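Mialostatin (Ixodes ricinus, PDB 6ZTK) inhibits cysteine cathepsins of the tick midgut and of the host, restraining the digestion of blood proteins. Local coordinates at residues H48-T53 with C115-Y120; S89-K92 with G96-Y99; I119-V122 with I127-V130. All coordinates share one frame; numbering follows the deposited sequence.

In the fold
After the short edge strand 34-36 the chain enters helix 41-52, whose last turn supplies the first half of contact 1. Strands 60-74 and 78-92 follow; at the end of the latter the chain turns a corner, and contact 2 folds residues 96-99 back onto 89-92, closing a short loop. Strand 113-122 then returns across the helix and completes contact 1, so contact 2 is nested inside the loop that contact 1 closes. His48 and Tyr99 join the two. Contact 3 starts on the same strand, sharing Ile119 and Tyr120 with contact 1, and closes the last hairpin. Contacts 2 and 3 stay about 10 Å apart at their nearest atoms.

Contact 1: H48-T53 with C115-Y120; sequences HYAVST and CTSIIY. With TRT (fragment of triton X-100), chain C; SO4 (sulfate ion), chain D.
Ala50 and Tyr49, on the last turn of helix 41-52, pack on Ser117 and Ile119 of strand 113-122: the helix-on-sheet core of the cystatin fold, in which an antiparallel sheet wraps round one long helix. The short axes lie 9.4 Å apart and run nearly at right angles (100°). Van der Waals packing carries the interface. The small Ala50 lets the helix sit close, its CB lying 3.6 Å from Ser117 OG and 4.1 Å from Ile119 CD1. Ile119 is stretched toward the helix, with CD1 anti to CA (chi2 -177°), and its CD1 meets the edge of the Tyr49 ring at CD2 (4.2 Å). Thr53 CG2 sits 3.9 Å above one face of that ring, off centre, and Lys128 makes a cation-pi contact with it. Polar groups are satisfied without any hydrogen bond between the segments. Ser117, whose side chain starts toward the helix, is buried, and its OG bonds to Ser132 O on the neighbouring strand. On the helix side Ser52 OG donates to Tyr49 O, and Thr53 OG1 reaches back to Ala50 O (2.8 Å), which also accepts from Thr53 N. A bound sulfate, probably from the crystallisation liquor, meets His48, whose ND1 pairs with Tyr99 OH while NE2 donates to sulfate O1 at 2.6 Å with an N-H...O angle of 154°.

Contact 2: S89-K92 with G96-Y99; sequences STCK and GVEY
Cys91 and Lys92 receive the side chain of Val97, where the long connection between strands 78-92 and 113-122 of the cystatin fold folds back over the strand it has just left. Ser89 braces the corner with an ST turn: its OG accepts from Cys91 N at 3.0 Å with an N-H...O angle of 159°, and is also bonded to Tyr61 O, so the hydroxyl ties the bend to strand 60-74. At Thr90 the chain turns, its backbone bonding to Gln105. The CB of Cys91 is directed toward the returning loop, 4.0 Å from Val97 CG1, and SG closes the disulfide with Cys104, one of two in this protein, binding the strand end covalently to the same connection. Lys92 takes part through its backbone, its extended aliphatic chain leading away, past Glu59 and Tyr60. Its carbonyl O is bonded to Ser95 OG, which bonds to Val97 N as well, so one hydroxyl bridges the two segments in the absence of a direct hydrogen bond. Gly96 has a positive phi of 79°, where a CB would jam against the preceding carbonyl O. Beyond it, the Tyr99 ring packs against Val51 and Ser52 of helix 41-52, with OH bonded to Thr63 OG1. Val97 holds CG1 in the crowded position between its own N and carbonyl carbon (chi1 72°), which brings this methyl to 3.3 Å from Lys92 O.

Contact 3: I119-V122 with I127-V130; sequences IYTV and IKRV. With TRT (fragment of triton X-100), chain C.
Tyr120 and Arg129 face each other as a hydrogen-bonded pair in the antiparallel hairpin formed by the last two strands of the cystatin sheet. The turn beyond Val122 carries the Pro-Trp pair of this family, which in related cystatins enters the protease cleft. Two bonds join this pair: Tyr120 N donates to Arg129 O at 2.8 Å, and Arg129 N to Tyr120 O at 2.9 Å. Nearer the turn the bonds of the second hydrogen-bonded pair are longer. Val122 N reaches Ile127 O at 3.0 Å, and Ile127 N reaches Val122 O at 3.2 Å. Three of these carbonyls, of Arg129, Tyr120 and Ile127, also take CA-H...O contacts, the shortest from Thr121 CA to Ile127 O (3.2 Å). Ile119 and Thr121, in the non-hydrogen-bonded pairs, turn their backbones to strand 78-92 instead, bonding to Tyr80 and Val78. Thr121 OG1, between its own N and carbonyl carbon (chi1 74°), is satisfied by Val78 O, while its CG2 passes the CG of Lys128. On the same face Ile119 CG1 meets Val130 CG2. The other face bears Val122 beside Ile127, CB to CB 4.0 Å, and the detergent site. The placement of the Arg129 tip against the detergent is doubtful, since it has two conformers and the one given overlaps the ligand. Over the centre of the Tyr120 ring lies the detergent carbon C16, which is 3.7 Å from Tyr120 CE1.

Contact 1: H48-T53 with C115-Y120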
ATOM      1  N   HIS A  48       3.125   1.481   1.527  1.00 14.15           N
ATOM      2  CA  HIS A  48       2.974   1.378   2.996  1.00 15.61           C
ATOM      3  C   HIS A  48       1.922   2.403   3.467  1.00 14.63           C
ATOM      4  O   HIS A  48       1.105   2.065   4.328  1.00 14.88           O
ATOM      5  CB  HIS A  48       4.308   1.571   3.692  1.00 15.62           C
ATOM      6  CG  HIS A  48       5.137   0.327   3.695  1.00 18.05           C
ATOM      7  ND1 HIS A  48       4.848  -0.755   4.523  1.00 17.33           N
ATOM      8  CD2 HIS A  48       6.231  -0.021   2.972  1.00 17.64           C
ATOM      9  CE1 HIS A  48       5.706  -1.743   4.231  1.00 18.03           C
ATOM     10  NE2 HIS A  48       6.544  -1.334   3.278  1.00 17.90           N
ATOM     11  N   TYR A  49       1.933   3.597   2.882  1.00 13.86           N
ATOM     12  CA  TYR A  49       0.881   4.567   3.234  1.00 14.37           C
ATOM     13  C   TYR A  49      -0.498   3.943   2.971  1.00 14.84           C
ATOM     14  O   TYR A  49      -1.401   3.969   3.794  1.00 13.86           O
ATOM     15  CB  TYR A  49       1.038   5.912   2.550  1.00 15.00           C
ATOM     16  CG  TYR A  49      -0.130   6.780   2.856  1.00 16.05           C
ATOM     17  CD1 TYR A  49      -0.327   7.325   4.119  1.00 18.36           C
ATOM     18  CD2 TYR A  49      -1.077   7.047   1.875  1.00 18.96           C
ATOM     19  CE1 TYR A  49      -1.452   8.115   4.393  1.00 20.53           C
ATOM     20  CE2 TYR A  49      -2.167   7.850   2.144  1.00 19.88           C
ATOM     21  CZ  TYR A  49      -2.385   8.322   3.407  1.00 22.35           C
ATOM     22  OH  TYR A  49      -3.510   9.114   3.635  1.00 24.25           O
ATOM     23  N   ALA A  50      -0.679   3.350   1.782  1.00 13.41           N
ATOM     24  CA  ALA A  50      -1.977   2.802   1.400  1.00 13.56           C
ATOM     25  C   ALA A  50      -2.407   1.763   2.420  1.00 13.94           C
ATOM     26  O   ALA A  50      -3.534   1.735   2.871  1.00 13.90           O
ATOM     27  CB  ALA A  50      -1.888   2.212   0.005  1.00 13.24           C
ATOM     28  N   VAL A  51      -1.532   0.799   2.762  1.00 12.48           N
ATOM     29  CA  VAL A  51      -1.938  -0.302   3.707  0.50 13.45           C
ATOM     30  C   VAL A  51      -2.270   0.284   5.078  1.00 13.74           C
ATOM     31  O   VAL A  51      -3.174  -0.256   5.728  1.00 15.11           O
ATOM     32  CB  VAL A  51      -0.915  -1.454   3.894  0.50 13.54           C
ATOM     33  CG1 VAL A  51      -0.610  -2.125   2.585  0.50 12.74           C
ATOM     34  CG2 VAL A  51       0.341  -1.127   4.665  0.50 14.68           C
ATOM     35  N   SER A  52      -1.641   1.383   5.429  1.00 13.50           N
ATOM     36  CA  SER A  52      -1.873   2.004   6.773  1.00 15.97           C
ATOM     37  C   SER A  52      -3.308   2.525   6.862  1.00 16.43           C
ATOM     38  O   SER A  52      -3.763   2.771   8.003  1.00 17.35           O
ATOM     39  CB  SER A  52      -0.913   3.078   7.049  1.00 16.14           C
ATOM     40  OG  SER A  52      -1.186   4.314   6.453  1.00 16.01           O
ATOM     41  N   THR A  53      -3.994   2.758   5.742  1.00 14.57           N
ATOM     42  CA  THR A  53      -5.364   3.350   5.751  1.00 15.04           C
ATOM     43  C   THR A  53      -6.436   2.268   5.874  1.00 16.20           C
ATOM     44  O   THR A  53      -7.638   2.597   5.943  1.00 17.03           O
ATOM     45  CB  THR A  53      -5.579   4.226   4.512  1.00 14.45           C
ATOM     46  OG1 THR A  53      -5.703   3.352   3.366  1.00 15.29           O
ATOM     47  CG2 THR A  53      -4.531   5.276   4.321  1.00 14.74           C
ATOM     48  N   CYS A 115      -3.027  -6.589  -3.981  1.00 13.14           N
ATOM     49  CA  CYS A 115      -3.865  -5.388  -3.891  1.00 13.29           C
ATOM     50  C   CYS A 115      -3.449  -4.352  -4.938  1.00 14.06           C
ATOM     51  O   CYS A 115      -2.274  -4.212  -5.306  1.00 13.04           O
ATOM     52  CB  CYS A 115      -3.652  -4.791  -2.533  1.00 14.24           C
ATOM     53  SG  CYS A 115      -4.123  -5.898  -1.179  1.00 17.36           S
ATOM     54  N   THR A 116      -4.427  -3.627  -5.408  1.00 13.85           N
ATOM     55  CA  THR A 116      -4.243  -2.455  -6.257  1.00 13.36           C
ATOM     56  C   THR A 116      -4.798  -1.263  -5.506  1.00 13.18           C
ATOM     57  O   THR A 116      -5.978  -1.319  -5.066  1.00 14.07           O
ATOM     58  CB  THR A 116      -4.916  -2.654  -7.620  1.00 15.49           C
ATOM     59  OG1 THR A 116      -4.281  -3.797  -8.239  1.00 18.22           O
ATOM     60  CG2 THR A 116      -4.733  -1.461  -8.514  1.00 16.60           C
ATOM     61  N   SER A 117      -4.041  -0.180  -5.440  1.00 12.61           N
ATOM     62  CA  SER A 117      -4.487   1.055  -4.754  1.00 12.72           C
ATOM     63  C   SER A 117      -4.088   2.251  -5.585  1.00 13.12           C
ATOM     64  O   SER A 117      -2.978   2.276  -6.095  1.00 13.52           O
ATOM     65  CB  SER A 117      -3.884   1.128  -3.377  1.00 13.50           C
ATOM     66  OG  SER A 117      -4.312   2.291  -2.681  1.00 13.70           O
ATOM     67  N   ILE A 118      -5.032   3.200  -5.749  1.00 12.93           N
ATOM     68  CA  ILE A 118      -4.711   4.486  -6.387  1.00 13.84           C
ATOM     69  C   ILE A 118      -4.595   5.559  -5.304  1.00 14.69           C
ATOM     70  O   ILE A 118      -5.520   5.677  -4.513  1.00 14.19           O
ATOM     71  CB  ILE A 118      -5.749   4.852  -7.435  1.00 15.80           C
ATOM     72  CG1 ILE A 118      -5.733   3.815  -8.554  1.00 17.15           C
ATOM     73  CG2 ILE A 118      -5.456   6.231  -7.946  1.00 17.69           C
ATOM     74  CD1 ILE A 118      -6.891   3.957  -9.525  1.00 19.26           C
ATOM     75  N   ILE A 119      -3.502   6.289  -5.335  1.00 14.19           N
ATOM     76  CA  ILE A 119      -3.236   7.385  -4.380  1.00 15.58           C
ATOM     77  C   ILE A 119      -3.175   8.693  -5.169  1.00 15.24           C
ATOM     78  O   ILE A 119      -2.393   8.803  -6.129  1.00 14.91           O
ATOM     79  CB  ILE A 119      -1.965   7.133  -3.595  1.00 16.51           C
ATOM     80  CG1 ILE A 119      -2.055   5.801  -2.849  1.00 21.44           C
ATOM     81  CG2 ILE A 119      -1.711   8.275  -2.634  1.00 16.72           C
ATOM     82  CD1 ILE A 119      -0.844   5.579  -2.036  1.00 27.86           C
ATOM     83  N   TYR A 120      -3.971   9.645  -4.717  1.00 14.68           N
ATOM     84  CA  TYR A 120      -3.947  11.033  -5.246  1.00 14.45           C
ATOM     85  C   TYR A 120      -2.993  11.856  -4.392  1.00 14.46           C
ATOM     86  O   TYR A 120      -3.111  11.816  -3.152  1.00 15.40           O
ATOM     87  CB  TYR A 120      -5.342  11.603  -5.178  1.00 14.74           C
ATOM     88  CG  TYR A 120      -5.475  13.062  -5.450  1.00 16.07           C
ATOM     89  CD1 TYR A 120      -5.360  13.554  -6.729  1.00 15.88           C
ATOM     90  CD2 TYR A 120      -5.763  13.926  -4.421  1.00 18.17           C
ATOM     91  CE1 TYR A 120      -5.491  14.895  -7.022  1.00 16.31           C
ATOM     92  CE2 TYR A 120      -5.906  15.290  -4.689  1.00 20.03           C
ATOM     93  CZ  TYR A 120      -5.777  15.761  -5.986  1.00 18.48           C
ATOM     94  OH  TYR A 120      -5.960  17.101  -6.239  1.00 23.55           O
TER
HETATM   95  O24 TRT C 501     -14.938  13.713  -2.605  0.50 26.37           O
HETATM   96  C23 TRT C 501     -13.704  14.333  -2.394  0.50 30.51           C
HETATM   97  C22 TRT C 501     -12.778  13.298  -1.804  0.50 33.55           C
HETATM   98  O21 TRT C 501     -11.591  13.190  -2.587  0.50 30.06           O
HETATM   99  C20 TRT C 501     -11.665  12.249  -3.653  0.50 26.66           C
HETATM  100  C19 TRT C 501     -11.309  12.936  -4.954  0.50 26.39           C
HETATM  101  O18 TRT C 501     -10.019  13.524  -4.852  0.50 24.14           O
HETATM  102  C17 TRT C 501      -9.767  14.537  -5.832  0.50 20.53           C
HETATM  103  C16 TRT C 501      -9.115  13.975  -7.089  0.50 21.48           C
HETATM  104  O15 TRT C 501      -9.539  12.619  -7.287  0.50 19.11           O
HETATM  105  C12 TRT C 501      -9.395  12.043  -8.531  0.50 16.29           C
HETATM  106  C13 TRT C 501      -8.288  12.248  -9.337  0.50 15.63           C
HETATM  107  C14 TRT C 501      -8.203  11.627 -10.577  0.50 16.83           C
HETATM  108  C11 TRT C 501     -10.390  11.186  -8.953  0.50 15.54           C
HETATM  109  C10 TRT C 501     -10.276  10.550 -10.175  0.50 14.90           C
HETATM  110  C9  TRT C 501      -9.209  10.770 -11.031  0.50 15.54           C
HETATM  111  C6  TRT C 501      -9.180  10.146 -12.437  0.50 15.81           C
HETATM  112  C8  TRT C 501      -9.754  11.298 -13.264  0.50 16.90           C
HETATM  113  C7  TRT C 501     -10.126   8.953 -12.642  0.50 15.40           C
HETATM  114  C5  TRT C 501      -7.761   9.945 -13.031  0.50 15.22           C
HETATM  115  C1  TRT C 501      -6.836   8.774 -12.637  0.50 15.08           C
HETATM  116  C2  TRT C 501      -7.291   7.515 -13.366  0.50 16.56           C
HETATM  117  C4  TRT C 501      -6.868   8.521 -11.142  0.50 15.21           C
HETATM  118  C3  TRT C 501      -5.396   9.107 -13.041  0.50 14.40           C
HETATM  119  S   SO4 D 502       8.920  -2.607   1.209  1.00107.04           S
HETATM  120  O1  SO4 D 502       7.855  -3.133   2.032  1.00 90.21           O
HETATM  121  O2  SO4 D 502       8.579  -2.733  -0.195  1.00 94.98           O
HETATM  122  O3  SO4 D 502      10.112  -3.367   1.484  1.00108.80           O
HETATM  123  O4  SO4 D 502       9.162  -1.211   1.521  1.00 69.13           O

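Contact 2: S89-K92 with G96-Y99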
ATOM      1  N   SER A  89       0.281  -8.129   9.399  1.00 17.16           N
ATOM      2  CA  SER A  89       1.411  -7.636  10.214  1.00 16.59           C
ATOM      3  C   SER A  89       1.172  -8.048  11.671  1.00 17.41           C
ATOM      4  O   SER A  89       0.110  -8.549  12.010  1.00 17.75           O
ATOM      5  CB  SER A  89       1.626  -6.140  10.167  1.00 18.96           C
ATOM      6  OG  SER A  89       0.732  -5.461  11.065  1.00 15.81           O
ATOM      7  N   THR A  90       2.175  -7.776  12.485  1.00 17.90           N
ATOM      8  CA  THR A  90       2.089  -8.013  13.953  1.00 18.80           C
ATOM      9  C   THR A  90       1.483  -6.838  14.698  1.00 20.04           C
ATOM     10  O   THR A  90       1.407  -6.940  15.937  1.00 21.27           O
ATOM     11  CB  THR A  90       3.484  -8.311  14.495  1.00 18.94           C
ATOM     12  OG1 THR A  90       4.336  -7.207  14.229  1.00 20.89           O
ATOM     13  CG2 THR A  90       4.011  -9.598  13.890  1.00 23.76           C
ATOM     14  N   CYS A  91       1.127  -5.754  14.032  1.00 18.36           N
ATOM     15  CA  CYS A  91       0.592  -4.533  14.696  1.00 17.70           C
ATOM     16  C   CYS A  91      -0.929  -4.659  14.871  1.00 18.02           C
ATOM     17  O   CYS A  91      -1.680  -4.685  13.858  1.00 17.53           O
ATOM     18  CB  CYS A  91       0.833  -3.284  13.904  1.00 19.28           C
ATOM     19  SG  CYS A  91       2.528  -2.650  13.967  1.00 22.50           S
ATOM     20  N   LYS A  92      -1.424  -4.688  16.117  1.00 17.21           N
ATOM     21  CA  LYS A  92      -2.872  -4.650  16.395  1.00 16.57           C
ATOM     22  C   LYS A  92      -3.346  -3.206  16.191  1.00 16.67           C
ATOM     23  O   LYS A  92      -2.795  -2.281  16.758  1.00 18.61           O
ATOM     24  CB  LYS A  92      -3.170  -5.099  17.829  1.00 18.80           C
ATOM     25  CG  LYS A  92      -2.991  -6.575  18.006  1.00 21.97           C
ATOM     26  CD  LYS A  92      -3.202  -7.014  19.421  1.00 27.89           C
ATOM     27  CE  LYS A  92      -3.035  -8.510  19.561  1.00 31.90           C
ATOM     28  NZ  LYS A  92      -3.215  -8.886  20.983  1.00 40.14           N
ATOM     29  N   GLY A  96      -3.715   1.504  19.496  1.00 28.13           N
ATOM     30  CA  GLY A  96      -3.356   2.916  19.409  1.00 25.86           C
ATOM     31  C   GLY A  96      -1.982   3.079  18.737  1.00 26.12           C
ATOM     32  O   GLY A  96      -1.449   4.114  18.843  1.00 35.36           O
ATOM     33  N   VAL A  97      -1.424   1.994  18.189  1.00 26.20           N
ATOM     34  CA  VAL A  97      -0.089   2.007  17.514  1.00 30.05           C
ATOM     35  C   VAL A  97      -0.195   2.819  16.219  1.00 25.85           C
ATOM     36  O   VAL A  97      -1.123   2.646  15.508  1.00 30.33           O
ATOM     37  CB  VAL A  97       0.433   0.577  17.225  1.00 30.87           C
ATOM     38  CG1 VAL A  97      -0.303  -0.154  16.096  1.00 31.50           C
ATOM     39  CG2 VAL A  97       1.910   0.599  16.906  1.00 34.73           C
ATOM     40  N   GLU A  98       0.788   3.671  15.941  1.00 26.11           N
ATOM     41  CA  GLU A  98       0.977   4.283  14.608  1.00 27.03           C
ATOM     42  C   GLU A  98       1.550   3.214  13.664  1.00 23.76           C
ATOM     43  O   GLU A  98       2.588   2.598  14.022  1.00 23.58           O
ATOM     44  CB  GLU A  98       1.938   5.459  14.810  1.00 34.10           C
ATOM     45  CG  GLU A  98       2.179   6.333  13.602  1.00 40.83           C
ATOM     46  CD  GLU A  98       3.304   7.355  13.800  1.00 47.61           C
ATOM     47  OE1 GLU A  98       3.694   7.630  14.969  1.00 52.38           O
ATOM     48  OE2 GLU A  98       3.813   7.865  12.784  1.00 52.80           O
ATOM     49  N   TYR A  99       0.973   3.019  12.460  1.00 19.66           N
ATOM     50  CA  TYR A  99       1.554   2.068  11.479  1.00 18.63           C
ATOM     51  C   TYR A  99       2.916   2.619  11.063  1.00 19.60           C
ATOM     52  O   TYR A  99       3.015   3.818  10.720  1.00 19.57           O
ATOM     53  CB  TYR A  99       0.656   1.894  10.244  1.00 16.87           C
ATOM     54  CG  TYR A  99       1.256   0.988   9.193  1.00 15.37           C
ATOM     55  CD1 TYR A  99       2.177   1.483   8.278  1.00 14.93           C
ATOM     56  CD2 TYR A  99       0.964  -0.364   9.170  1.00 15.11           C
ATOM     57  CE1 TYR A  99       2.811   0.658   7.364  1.00 15.61           C
ATOM     58  CE2 TYR A  99       1.612  -1.206   8.283  1.00 15.36           C
ATOM     59  CZ  TYR A  99       2.534  -0.697   7.392  1.00 15.20           C
ATOM     60  OH  TYR A  99       3.148  -1.514   6.489  1.00 17.78           O
TER

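Contact 3: I119-V122 with I127-V130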
ATOM      1  N   ILE A 119      -3.502   6.289  -5.335  1.00 14.19           N
ATOM      2  CA  ILE A 119      -3.236   7.385  -4.380  1.00 15.58           C
ATOM      3  C   ILE A 119      -3.175   8.693  -5.169  1.00 15.24           C
ATOM      4  O   ILE A 119      -2.393   8.803  -6.129  1.00 14.91           O
ATOM      5  CB  ILE A 119      -1.965   7.133  -3.595  1.00 16.51           C
ATOM      6  CG1 ILE A 119      -2.055   5.801  -2.849  1.00 21.44           C
ATOM      7  CG2 ILE A 119      -1.711   8.275  -2.634  1.00 16.72           C
ATOM      8  CD1 ILE A 119      -0.844   5.579  -2.036  1.00 27.86           C
ATOM      9  N   TYR A 120      -3.971   9.645  -4.717  1.00 14.68           N
ATOM     10  CA  TYR A 120      -3.947  11.033  -5.246  1.00 14.45           C
ATOM     11  C   TYR A 120      -2.993  11.856  -4.392  1.00 14.46           C
ATOM     12  O   TYR A 120      -3.111  11.816  -3.152  1.00 15.40           O
ATOM     13  CB  TYR A 120      -5.342  11.603  -5.178  1.00 14.74           C
ATOM     14  CG  TYR A 120      -5.475  13.062  -5.450  1.00 16.07           C
ATOM     15  CD1 TYR A 120      -5.360  13.554  -6.729  1.00 15.88           C
ATOM     16  CD2 TYR A 120      -5.763  13.926  -4.421  1.00 18.17           C
ATOM     17  CE1 TYR A 120      -5.491  14.895  -7.022  1.00 16.31           C
ATOM     18  CE2 TYR A 120      -5.906  15.290  -4.689  1.00 20.03           C
ATOM     19  CZ  TYR A 120      -5.777  15.761  -5.986  1.00 18.48           C
ATOM     20  OH  TYR A 120      -5.960  17.101  -6.239  1.00 23.55           O
ATOM     21  N   THR A 121      -2.092  12.591  -5.001  1.00 13.08           N
ATOM     22  CA  THR A 121      -1.203  13.483  -4.232  1.00 15.43           C
ATOM     23  C   THR A 121      -1.192  14.877  -4.818  1.00 16.14           C
ATOM     24  O   THR A 121      -1.394  15.085  -6.028  1.00 14.24           O
ATOM     25  CB  THR A 121       0.226  12.939  -4.200  1.00 15.13           C
ATOM     26  OG1 THR A 121       0.900  13.103  -5.448  1.00 15.08           O
ATOM     27  CG2 THR A 121       0.285  11.485  -3.810  1.00 16.73           C
ATOM     28  N   VAL A 122      -0.916  15.839  -3.933  1.00 16.84           N
ATOM     29  CA  VAL A 122      -0.663  17.243  -4.342  1.00 17.19           C
ATOM     30  C   VAL A 122       0.687  17.591  -3.729  1.00 18.38           C
ATOM     31  O   VAL A 122       0.793  17.891  -2.542  1.00 21.37           O
ATOM     32  CB  VAL A 122      -1.813  18.171  -3.947  1.00 17.85           C
ATOM     33  CG1 VAL A 122      -1.493  19.558  -4.480  1.00 20.35           C
ATOM     34  CG2 VAL A 122      -3.173  17.688  -4.392  1.00 20.25           C
ATOM     35  N   ILE A 127      -0.118  16.752   0.323  1.00 30.38           N
ATOM     36  CA  ILE A 127      -1.407  16.004   0.438  1.00 28.42           C
ATOM     37  C   ILE A 127      -1.277  14.629  -0.206  1.00 24.90           C
ATOM     38  O   ILE A 127      -0.673  14.521  -1.281  1.00 19.35           O
ATOM     39  CB  ILE A 127      -2.519  16.772  -0.260  1.00 27.51           C
ATOM     40  CG1 ILE A 127      -2.915  18.007   0.547  1.00 33.48           C
ATOM     41  CG2 ILE A 127      -3.734  15.890  -0.583  1.00 31.78           C
ATOM     42  CD1 ILE A 127      -4.098  18.677  -0.052  1.00 33.49           C
ATOM     43  N   LYS A 128      -1.770  13.587   0.480  1.00 23.02           N
ATOM     44  CA  LYS A 128      -1.828  12.218  -0.056  1.00 22.35           C
ATOM     45  C   LYS A 128      -3.163  11.651   0.399  1.00 20.21           C
ATOM     46  O   LYS A 128      -3.519  11.775   1.599  1.00 20.89           O
ATOM     47  CB  LYS A 128      -0.802  11.214   0.487  1.00 27.35           C
ATOM     48  CG  LYS A 128       0.669  11.478   0.356  1.00 35.13           C
ATOM     49  CD  LYS A 128       1.460  10.309   0.936  1.00 32.61           C
ATOM     50  CE  LYS A 128       1.223  10.035   2.398  1.00 38.06           C
ATOM     51  NZ  LYS A 128       2.225  10.713   3.249  1.00 43.18           N
ATOM     52  N   ARG A 129      -3.911  11.040  -0.527  1.00 17.65           N
ATOM     53  CA  ARG A 129      -5.242  10.485  -0.240  0.50 18.62           C
ATOM     54  C   ARG A 129      -5.401   9.188  -1.012  1.00 17.19           C
ATOM     55  O   ARG A 129      -5.211   9.178  -2.223  1.00 17.02           O
ATOM     56  CB  ARG A 129      -6.356  11.447  -0.671  0.50 21.59           C
ATOM     57  CG  ARG A 129      -7.763  10.877  -0.625  0.50 29.26           C
ATOM     58  CD  ARG A 129      -8.719  11.927  -1.172  0.50 32.16           C
ATOM     59  NE  ARG A 129     -10.117  11.542  -1.198  0.50 33.51           N
ATOM     60  CZ  ARG A 129     -11.104  12.402  -1.452  0.50 36.55           C
ATOM     61  NH1 ARG A 129     -10.809  13.667  -1.707  0.50 39.94           N
ATOM     62  NH2 ARG A 129     -12.361  11.994  -1.467  0.50 33.51           N
ATOM     63  N   VAL A 130      -5.765   8.135  -0.303  1.00 14.48           N
ATOM     64  CA  VAL A 130      -6.108   6.875  -0.998  1.00 15.04           C
ATOM     65  C   VAL A 130      -7.470   7.017  -1.660  1.00 15.92           C
ATOM     66  O   VAL A 130      -8.462   7.240  -0.949  1.00 17.01           O
ATOM     67  CB  VAL A 130      -6.094   5.684  -0.037  1.00 14.94           C
ATOM     68  CG1 VAL A 130      -6.577   4.423  -0.745  1.00 16.32           C
ATOM     69  CG2 VAL A 130      -4.710   5.468   0.540  1.00 18.21           C
TER
HETATM   70  O24 TRT C 501     -14.938  13.713  -2.605  0.50 26.37           O
HETATM   71  C23 TRT C 501     -13.704  14.333  -2.394  0.50 30.51           C
HETATM   72  C22 TRT C 501     -12.778  13.298  -1.804  0.50 33.55           C
HETATM   73  O21 TRT C 501     -11.591  13.190  -2.587  0.50 30.06           O
HETATM   74  C20 TRT C 501     -11.665  12.249  -3.653  0.50 26.66           C
HETATM   75  C19 TRT C 501     -11.309  12.936  -4.954  0.50 26.39           C
HETATM   76  O18 TRT C 501     -10.019  13.524  -4.852  0.50 24.14           O
HETATM   77  C17 TRT C 501      -9.767  14.537  -5.832  0.50 20.53           C
HETATM   78  C16 TRT C 501      -9.115  13.975  -7.089  0.50 21.48           C
HETATM   79  O15 TRT C 501      -9.539  12.619  -7.287  0.50 19.11           O
HETATM   80  C12 TRT C 501      -9.395  12.043  -8.531  0.50 16.29           C
HETATM   81  C13 TRT C 501      -8.288  12.248  -9.337  0.50 15.63           C
HETATM   82  C14 TRT C 501      -8.203  11.627 -10.577  0.50 16.83           C
HETATM   83  C11 TRT C 501     -10.390  11.186  -8.953  0.50 15.54           C
HETATM   84  C10 TRT C 501     -10.276  10.550 -10.175  0.50 14.90           C
HETATM   85  C9  TRT C 501      -9.209  10.770 -11.031  0.50 15.54           C
HETATM   86  C6  TRT C 501      -9.180  10.146 -12.437  0.50 15.81           C
HETATM   87  C8  TRT C 501      -9.754  11.298 -13.264  0.50 16.90           C
HETATM   88  C7  TRT C 501     -10.126   8.953 -12.642  0.50 15.40           C
HETATM   89  C5  TRT C 501      -7.761   9.945 -13.031  0.50 15.22           C
HETATM   90  C1  TRT C 501      -6.836   8.774 -12.637  0.50 15.08           C
HETATM   91  C2  TRT C 501      -7.291   7.515 -13.366  0.50 16.56           C
HETATM   92  C4  TRT C 501      -6.868   8.521 -11.142  0.50 15.21           C
HETATM   93  C3  TRT C 501      -5.396   9.107 -13.041  0.50 14.40           C